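Local coordinates for monovalent Na+/H+ antiporter subunit D (Dietzia sp. DQ12-45-1b, PDB 7D3U), which forms, with subunit A and other subunits, the Mrp complex, a bacterial membrane antiporter that exchanges sodium ions for protons, at the interface of chains A and B. Sequence-based numbering; all coordinates share one arbitrary frame. Chains: chain A, Monovalent Na+/H+ antiporter subunit D; chain B, Monovalent Na+/H+ antiporter subunit A.

The interface of chains A and B. Residues chain A 383, 392, 412, 415-416, 419; chain B 132, 158, 161-162, 165.
This is a membrane helix-to-helix interface between subunit D and subunit A of the Mrp complex. Helix 405-430 of chain A packs against helix 150-164 of chain B and the residue just past its end, B:Leu165. The contact is mainly apolar.

B:Leu165 carries much of it. From CB the chain leaves with CG anti to the backbone N (chi1 -172°). CG of B:Leu165 lies 3.9 Å from the carbonyl O of A:Val412 and also faces that valine's CG2. CD1 of B:Leu165 lies 3.7 Å from CB of A:Ser415 and equally far from CD1 of A:Ile416. The A:Lys392 chain crosses the leucine at about a right angle, its NZ near that methyl. CD2 points to A:Val412, where the model is too tight to read. The leucine lies alongside A:Val412 and A:Ile416, pointing the opposite way to each.

A:Ile416 sets CG1 beside its backbone N (chi1 -49°). The CD1 methyl of A:Ile416 lies 3.7 Å from CA of B:Ala162 and also touches CG1 of B:Val161. One turn on, A:Leu419 meets B:Val161 tip to tip, with CD2 3.6 Å from CG1.

A:Lys392 bends at chi3 (61°), and its NZ makes a weak hydrogen bond to OG of A:Ser415 at 3.3 Å. B:Glu132 bends at chi2 and crosses A:Ile383 at about a right angle, with its carboxylate OE2 3.6 Å from CD1 of A:Ile383. OE1 of B:Glu132 stays 5.7 Å from NZ of A:Lys392, so they form no salt bridge. Their opposite charges may still favour each other's ionised state.

The seam sets the conserved lysine of one antiporter-like subunit near the conserved glutamate of the other, where charge or protons could be coupled.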
# COMPACT_ATOMS: atom_id res chain seq x y z
N ILE A 383 22.16 -9.04 -1.65
CA ILE A 383 23.54 -9.28 -2.08
C ILE A 383 24.48 -8.83 -0.97
O ILE A 383 24.26 -7.76 -0.38
CB ILE A 383 23.83 -8.58 -3.41
CG1 ILE A 383 22.81 -9.03 -4.47
CG2 ILE A 383 25.21 -8.91 -3.91
CD1 ILE A 383 22.88 -10.50 -4.80
N LYS A 392 18.07 -11.17 4.70
CA LYS A 392 17.67 -12.45 4.13
C LYS A 392 18.41 -13.61 4.80
O LYS A 392 17.83 -14.68 4.98
CB LYS A 392 17.90 -12.46 2.63
CG LYS A 392 17.24 -13.64 1.93
CD LYS A 392 17.57 -13.65 0.46
CE LYS A 392 19.06 -13.78 0.22
NZ LYS A 392 19.45 -13.34 -1.14
N VAL A 412 14.23 -18.27 -0.31
CA VAL A 412 15.57 -18.26 -0.89
C VAL A 412 15.46 -18.39 -2.40
O VAL A 412 16.36 -17.94 -3.12
CB VAL A 412 16.47 -19.37 -0.31
CG1 VAL A 412 15.94 -20.75 -0.66
CG2 VAL A 412 17.91 -19.20 -0.76
N SER A 415 14.42 -14.87 -4.28
CA SER A 415 15.48 -13.91 -4.54
C SER A 415 16.00 -14.02 -5.97
O SER A 415 16.42 -13.01 -6.54
CB SER A 415 16.63 -14.11 -3.55
OG SER A 415 16.38 -13.40 -2.36
N ILE A 416 15.95 -15.21 -6.57
CA ILE A 416 16.37 -15.34 -7.96
C ILE A 416 15.44 -14.55 -8.87
O ILE A 416 15.89 -13.85 -9.78
CB ILE A 416 16.44 -16.82 -8.37
CG1 ILE A 416 17.22 -17.62 -7.33
CG2 ILE A 416 17.10 -16.95 -9.72
CD1 ILE A 416 18.63 -17.15 -7.16
N LEU A 419 16.06 -10.80 -8.36
CA LEU A 419 17.24 -10.37 -9.10
C LEU A 419 16.96 -10.35 -10.60
O LEU A 419 17.43 -9.45 -11.31
CB LEU A 419 18.42 -11.29 -8.80
CG LEU A 419 19.72 -10.89 -9.48
CD1 LEU A 419 20.08 -9.47 -9.10
CD2 LEU A 419 20.84 -11.84 -9.12
N GLU B 132 29.61 -13.80 -3.61
CA GLU B 132 28.80 -12.86 -4.38
C GLU B 132 29.56 -11.57 -4.71
O GLU B 132 29.21 -10.91 -5.69
CB GLU B 132 27.50 -12.53 -3.66
CG GLU B 132 26.68 -13.75 -3.31
CD GLU B 132 25.38 -13.81 -4.07
OE1 GLU B 132 24.45 -14.52 -3.63
OE2 GLU B 132 25.27 -13.14 -5.13
N LEU B 158 22.83 -14.19 -13.39
CA LEU B 158 21.70 -15.04 -13.01
C LEU B 158 22.16 -16.46 -12.71
O LEU B 158 21.75 -17.05 -11.70
CB LEU B 158 20.65 -15.05 -14.12
CG LEU B 158 19.69 -13.86 -14.12
CD1 LEU B 158 18.73 -13.97 -15.28
CD2 LEU B 158 18.93 -13.80 -12.80
N VAL B 161 24.38 -16.61 -9.56
CA VAL B 161 23.66 -16.34 -8.33
C VAL B 161 22.72 -17.49 -7.99
O VAL B 161 22.61 -17.88 -6.83
CB VAL B 161 22.90 -15.01 -8.43
CG1 VAL B 161 21.67 -15.02 -7.55
CG2 VAL B 161 23.82 -13.86 -8.05
N ALA B 162 22.06 -18.07 -9.00
CA ALA B 162 21.21 -19.23 -8.75
C ALA B 162 21.98 -20.36 -8.09
O ALA B 162 21.41 -21.15 -7.33
CB ALA B 162 20.59 -19.72 -10.06
N LEU B 165 23.60 -18.76 -4.57
CA LEU B 165 22.60 -18.65 -3.51
C LEU B 165 22.20 -20.00 -2.95
O LEU B 165 21.68 -20.05 -1.83
CB LEU B 165 21.38 -17.89 -4.05
CG LEU B 165 20.21 -17.43 -3.18
CD1 LEU B 165 19.67 -16.14 -3.74
CD2 LEU B 165 19.13 -18.49 -3.20